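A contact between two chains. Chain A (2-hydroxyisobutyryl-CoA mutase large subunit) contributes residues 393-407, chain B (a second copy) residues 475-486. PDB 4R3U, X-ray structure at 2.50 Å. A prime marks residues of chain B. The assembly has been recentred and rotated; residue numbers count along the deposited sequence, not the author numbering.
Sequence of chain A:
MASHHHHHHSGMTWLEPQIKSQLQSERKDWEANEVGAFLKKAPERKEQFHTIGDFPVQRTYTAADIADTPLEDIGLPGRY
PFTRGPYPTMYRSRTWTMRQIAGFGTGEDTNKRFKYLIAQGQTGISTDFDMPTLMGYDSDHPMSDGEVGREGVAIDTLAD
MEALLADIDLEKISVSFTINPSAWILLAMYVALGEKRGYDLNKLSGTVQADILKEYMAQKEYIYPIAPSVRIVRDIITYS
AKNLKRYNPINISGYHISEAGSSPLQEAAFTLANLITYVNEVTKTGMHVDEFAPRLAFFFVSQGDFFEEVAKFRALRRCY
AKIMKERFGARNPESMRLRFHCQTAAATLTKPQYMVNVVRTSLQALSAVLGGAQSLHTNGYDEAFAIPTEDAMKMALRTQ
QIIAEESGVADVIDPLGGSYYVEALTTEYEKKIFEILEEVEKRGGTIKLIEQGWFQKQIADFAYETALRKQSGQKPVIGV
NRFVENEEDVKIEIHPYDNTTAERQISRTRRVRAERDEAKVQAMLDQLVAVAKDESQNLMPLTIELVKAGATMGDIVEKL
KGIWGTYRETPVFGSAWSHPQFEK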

# COMPACT_ATOMS: atom_id res chain seq x y z
N MET A 393 -12.62 -3.02 -9.55
CA MET A 393 -11.69 -2.70 -10.62
C MET A 393 -11.26 -1.27 -10.59
O MET A 393 -10.08 -0.99 -10.75
CB MET A 393 -12.21 -3.13 -12.00
CG MET A 393 -12.17 -4.65 -12.22
SD MET A 393 -10.50 -5.40 -12.22
CE MET A 393 -10.28 -5.85 -10.48
N LYS A 394 -12.20 -0.36 -10.30
CA LYS A 394 -11.96 1.09 -10.15
C LYS A 394 -10.91 1.31 -9.05
O LYS A 394 -9.93 2.02 -9.28
CB LYS A 394 -13.26 1.79 -9.81
CG LYS A 394 -13.36 3.22 -10.35
CD LYS A 394 -14.21 4.17 -9.50
CE LYS A 394 -15.57 3.71 -9.06
NZ LYS A 394 -16.26 4.76 -8.26
N MET A 395 -11.05 0.62 -7.88
CA MET A 395 -10.12 0.71 -6.75
C MET A 395 -8.73 0.20 -7.14
O MET A 395 -7.71 0.82 -6.75
CB MET A 395 -10.68 -0.00 -5.53
CG MET A 395 -9.74 0.00 -4.29
SD MET A 395 -9.35 1.64 -3.64
CE MET A 395 -10.99 2.23 -3.14
N ALA A 396 -8.68 -0.89 -7.95
CA ALA A 396 -7.45 -1.48 -8.45
C ALA A 396 -6.73 -0.51 -9.37
O ALA A 396 -5.52 -0.40 -9.28
CB ALA A 396 -7.75 -2.78 -9.17
N LEU A 397 -7.47 0.26 -10.18
CA LEU A 397 -6.88 1.29 -11.04
C LEU A 397 -6.40 2.50 -10.22
O LEU A 397 -5.30 2.97 -10.48
CB LEU A 397 -7.86 1.72 -12.15
CG LEU A 397 -8.05 0.72 -13.29
CD1 LEU A 397 -9.34 0.98 -14.04
CD2 LEU A 397 -6.84 0.73 -14.22
N ARG A 398 -7.18 2.95 -9.20
CA ARG A 398 -6.79 4.08 -8.34
C ARG A 398 -5.48 3.78 -7.61
O ARG A 398 -4.66 4.68 -7.42
CB ARG A 398 -7.92 4.47 -7.36
CG ARG A 398 -9.20 5.00 -8.00
CD ARG A 398 -9.06 6.34 -8.71
NE ARG A 398 -10.29 6.67 -9.42
CZ ARG A 398 -10.50 6.47 -10.72
NH1 ARG A 398 -9.55 5.94 -11.48
NH2 ARG A 398 -11.66 6.79 -11.27
N THR A 399 -5.29 2.50 -7.24
CA THR A 399 -4.09 1.98 -6.58
C THR A 399 -2.87 2.26 -7.47
O THR A 399 -1.88 2.85 -7.00
CB THR A 399 -4.26 0.46 -6.28
OG1 THR A 399 -5.45 0.26 -5.49
CG2 THR A 399 -3.05 -0.13 -5.56
N GLN A 400 -2.97 1.88 -8.75
CA GLN A 400 -1.90 2.05 -9.74
C GLN A 400 -1.60 3.54 -9.96
O GLN A 400 -0.45 3.95 -9.94
CB GLN A 400 -2.28 1.33 -11.06
CG GLN A 400 -2.18 -0.20 -10.97
CD GLN A 400 -2.25 -0.88 -12.32
OE1 GLN A 400 -1.38 -0.69 -13.19
NE2 GLN A 400 -3.25 -1.73 -12.53
N GLN A 401 -2.67 4.33 -10.16
CA GLN A 401 -2.65 5.79 -10.40
C GLN A 401 -2.05 6.58 -9.24
O GLN A 401 -1.39 7.55 -9.50
CB GLN A 401 -4.04 6.29 -10.76
CG GLN A 401 -4.56 5.66 -12.06
CD GLN A 401 -6.07 5.63 -12.15
OE1 GLN A 401 -6.81 5.90 -11.18
NE2 GLN A 401 -6.58 5.27 -13.31
N ILE A 402 -2.23 6.12 -7.97
CA ILE A 402 -1.62 6.73 -6.79
C ILE A 402 -0.11 6.47 -6.78
O ILE A 402 0.67 7.38 -6.48
CB ILE A 402 -2.37 6.28 -5.48
CG1 ILE A 402 -3.62 7.19 -5.26
CG2 ILE A 402 -1.46 6.32 -4.22
CD1 ILE A 402 -4.70 6.60 -4.54
N ILE A 403 0.31 5.21 -7.08
CA ILE A 403 1.71 4.82 -7.15
C ILE A 403 2.39 5.61 -8.26
O ILE A 403 3.48 6.14 -8.06
CB ILE A 403 1.86 3.28 -7.30
CG1 ILE A 403 1.39 2.56 -6.04
CG2 ILE A 403 3.31 2.86 -7.64
CD1 ILE A 403 1.21 1.11 -6.22
N ALA A 404 1.74 5.71 -9.42
CA ALA A 404 2.29 6.40 -10.59
C ALA A 404 2.37 7.89 -10.41
O ALA A 404 3.38 8.48 -10.80
CB ALA A 404 1.45 6.10 -11.82
N GLU A 405 1.31 8.51 -9.87
CA GLU A 405 1.25 9.96 -9.80
C GLU A 405 1.56 10.61 -8.45
O GLU A 405 2.00 11.75 -8.44
CB GLU A 405 -0.09 10.48 -10.36
CG GLU A 405 -0.44 9.91 -11.73
CD GLU A 405 -1.51 10.64 -12.50
OE1 GLU A 405 -1.49 11.90 -12.53
OE2 GLU A 405 -2.38 9.96 -13.09
N GLU A 406 1.31 9.93 -7.34
CA GLU A 406 1.50 10.57 -6.04
C GLU A 406 2.73 10.17 -5.23
O GLU A 406 3.17 10.96 -4.39
CB GLU A 406 0.23 10.41 -5.18
CG GLU A 406 -1.01 11.03 -5.78
CD GLU A 406 -2.12 11.16 -4.75
OE1 GLU A 406 -1.94 10.70 -3.61
OE2 GLU A 406 -3.20 11.66 -5.12
N SER A 407 3.22 8.94 -5.44
CA SER A 407 4.34 8.36 -4.69
C SER A 407 5.75 8.84 -5.11
O SER A 407 6.68 8.73 -4.31
CB SER A 407 4.25 6.84 -4.71
OG SER A 407 4.68 6.35 -5.97
N LYS B 475 0.75 19.28 -9.37
CA LYS B 475 0.86 18.28 -8.30
C LYS B 475 -0.39 17.43 -8.42
O LYS B 475 -1.50 17.92 -8.11
CB LYS B 475 0.96 18.90 -6.90
CG LYS B 475 1.19 17.83 -5.83
CD LYS B 475 0.99 18.34 -4.42
CE LYS B 475 1.62 17.38 -3.46
NZ LYS B 475 1.44 17.79 -2.05
N PRO B 476 -0.24 16.17 -8.87
CA PRO B 476 -1.43 15.31 -9.02
C PRO B 476 -2.00 14.88 -7.67
O PRO B 476 -1.26 14.48 -6.74
CB PRO B 476 -0.91 14.10 -9.82
CG PRO B 476 0.50 14.46 -10.25
CD PRO B 476 0.99 15.45 -9.26
N VAL B 477 -3.32 15.06 -7.55
CA VAL B 477 -4.08 14.64 -6.37
C VAL B 477 -5.30 13.87 -6.91
O VAL B 477 -6.24 14.48 -7.43
CB VAL B 477 -4.41 15.76 -5.34
CG1 VAL B 477 -5.23 15.21 -4.17
CG2 VAL B 477 -3.14 16.42 -4.81
N ILE B 478 -5.21 12.52 -6.86
CA ILE B 478 -6.24 11.61 -7.34
C ILE B 478 -7.57 11.90 -6.59
O ILE B 478 -7.58 12.02 -5.35
CB ILE B 478 -5.80 10.10 -7.27
CG1 ILE B 478 -4.39 9.81 -7.88
CG2 ILE B 478 -6.84 9.16 -7.80
CD1 ILE B 478 -4.10 10.21 -9.35
N GLY B 479 -8.64 12.09 -7.35
CA GLY B 479 -9.97 12.39 -6.83
C GLY B 479 -10.24 13.87 -6.78
O GLY B 479 -11.41 14.28 -6.79
N VAL B 480 -9.17 14.69 -6.78
CA VAL B 480 -9.23 16.15 -6.66
C VAL B 480 -8.97 16.91 -8.00
O VAL B 480 -9.75 17.80 -8.34
CB VAL B 480 -8.37 16.64 -5.45
CG1 VAL B 480 -8.28 18.16 -5.35
CG2 VAL B 480 -8.87 16.03 -4.15
N ASN B 481 -7.89 16.54 -8.73
CA ASN B 481 -7.52 17.17 -9.99
C ASN B 481 -7.19 16.15 -11.08
O ASN B 481 -6.78 16.51 -12.19
CB ASN B 481 -6.37 18.18 -9.79
CG ASN B 481 -5.01 17.64 -9.37
OD1 ASN B 481 -4.72 16.44 -9.44
ND2 ASN B 481 -4.14 18.55 -8.96
N ARG B 482 -7.44 14.88 -10.76
CA ARG B 482 -7.13 13.70 -11.53
C ARG B 482 -8.18 12.66 -11.22
O ARG B 482 -8.49 12.39 -10.05
CB ARG B 482 -5.77 13.18 -11.03
CG ARG B 482 -4.78 12.79 -12.09
CD ARG B 482 -4.23 13.92 -12.95
NE ARG B 482 -3.37 13.35 -13.99
CZ ARG B 482 -3.78 12.57 -15.00
NH1 ARG B 482 -2.91 12.09 -15.87
NH2 ARG B 482 -5.07 12.26 -15.13
N PHE B 483 -8.73 12.05 -12.30
CA PHE B 483 -9.74 10.99 -12.24
C PHE B 483 -10.92 11.42 -11.37
O PHE B 483 -11.44 10.63 -10.58
CB PHE B 483 -9.13 9.63 -11.82
CG PHE B 483 -7.98 9.18 -12.69
CD1 PHE B 483 -8.21 8.57 -13.92
CD2 PHE B 483 -6.66 9.40 -12.31
CE1 PHE B 483 -7.15 8.24 -14.76
CE2 PHE B 483 -5.59 9.08 -13.17
CZ PHE B 483 -5.84 8.50 -14.38
N VAL B 484 -11.30 12.72 -11.49
CA VAL B 484 -12.38 13.35 -10.74
C VAL B 484 -13.68 12.69 -11.17
O VAL B 484 -13.86 12.40 -12.37
CB VAL B 484 -12.41 14.91 -10.91
CG1 VAL B 484 -13.44 15.57 -10.02
CG2 VAL B 484 -11.04 15.52 -10.63
N GLU B 485 -14.54 12.37 -10.19
CA GLU B 485 -15.82 11.68 -10.36
C GLU B 485 -16.95 12.51 -9.80
O GLU B 485 -16.75 13.18 -8.80
CB GLU B 485 -15.80 10.36 -9.57
CG GLU B 485 -15.00 9.24 -10.22
CD GLU B 485 -14.79 8.01 -9.35
OE1 GLU B 485 -15.67 7.68 -8.52
OE2 GLU B 485 -13.73 7.37 -9.51
N ASN B 486 -18.17 12.39 -10.37
CA ASN B 486 -19.32 13.05 -9.76
C ASN B 486 -20.10 11.97 -8.95
O ASN B 486 -21.17 11.51 -9.37
CB ASN B 486 -20.13 13.83 -10.78
CG ASN B 486 -19.39 15.06 -11.27
OD1 ASN B 486 -18.50 14.98 -12.14
ND2 ASN B 486 -19.72 16.21 -10.72

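The contact joins one side of a helix in chain A to an irregular segment of chain B that has neither helix nor strand, and together the two stretches bury 619 Å². From chain A, the residues that meet chain B are Lys394, Arg398, Gln401, Ile402, Glu405 and Glu406; the helical ones recur every three or four residues (394, 398, 401/402, 405), which brings them to one side of the helix. Glu405 and Ile478′ cover the most surface, with Phe483′ and Arg398 next.

Glu405 points its CA-to-CB bond toward chain B and extends through an m, t side chain into a pocket formed by Pro476′, Ile478′, Arg482′ and Phe483′. Its carboxylate makes a salt bridge with Arg482′, OE1 lying 2.8 Å from NE, while OE2 of Glu405 sits over one face of the same guanidinium. That second oxygen also approaches the Phe483′ ring at its edge, 3.3 Å from CE2, where the ring hydrogens carry partial positive charge and suit a carboxylate. Pro476′ packs against the acid from another direction, its CB 3.5 Å from Glu405 OE1, and here the backbones come close, with the CA atoms of Glu405 and Pro476′ 6.0 Å apart.

Ile478′ is buried and supplies the apolar part of the contact. Its m, m side chain lies against the helix and reaches several residues: CG1 is 3.8 Å from CG1 of Ile402, CG2 is 3.7 Å from CD of Arg398, and CD1 is 3.8 Å from the backbone O of Gln401. A branched aliphatic residue fits this place because it can meet isoleucine and the methylene portion of arginine at once. The backbone of Ile478′ is held as well: its N donates to Glu406 OE2 at 2.8 Å with an angle of 156°, so a chain A carboxylate satisfies an amide of a segment that lacks regular structure. Before it, the CA-to-CB bond of Val477′ points away from chain A, and its N and O bond to Asn481′ OD1 and Asn481′ N at 2.7 and 2.9 Å, respectively, steadying the turn from within chain B.

Farther along, Phe483′ lies among polar partners. NE2 of Gln401 sits over one face of its ring, 3.4 Å from CE1, and the CB of Phe483′ lies over one face of the Arg398 guanidinium, 3.6 Å from CZ. The amide and guanidinium are themselves linked, Arg398 NH1 donating to Gln401 OE1 at 2.8 Å, which helps to fix both groups beside the phenylalanine.

Glu485′ closes this end by engaging two basic residues one helical turn apart. OE2 receives a hydrogen bond from Arg398 NH2 at 2.8 Å and 161°, near the guanidinium plane, and OE1 accepts one from Lys394 NZ at 3.0 Å; both are salt bridges. The CA-to-CB bonds of Lys394 and Arg398 point sideways, but these long side chains bring their charged ends to the carboxylate.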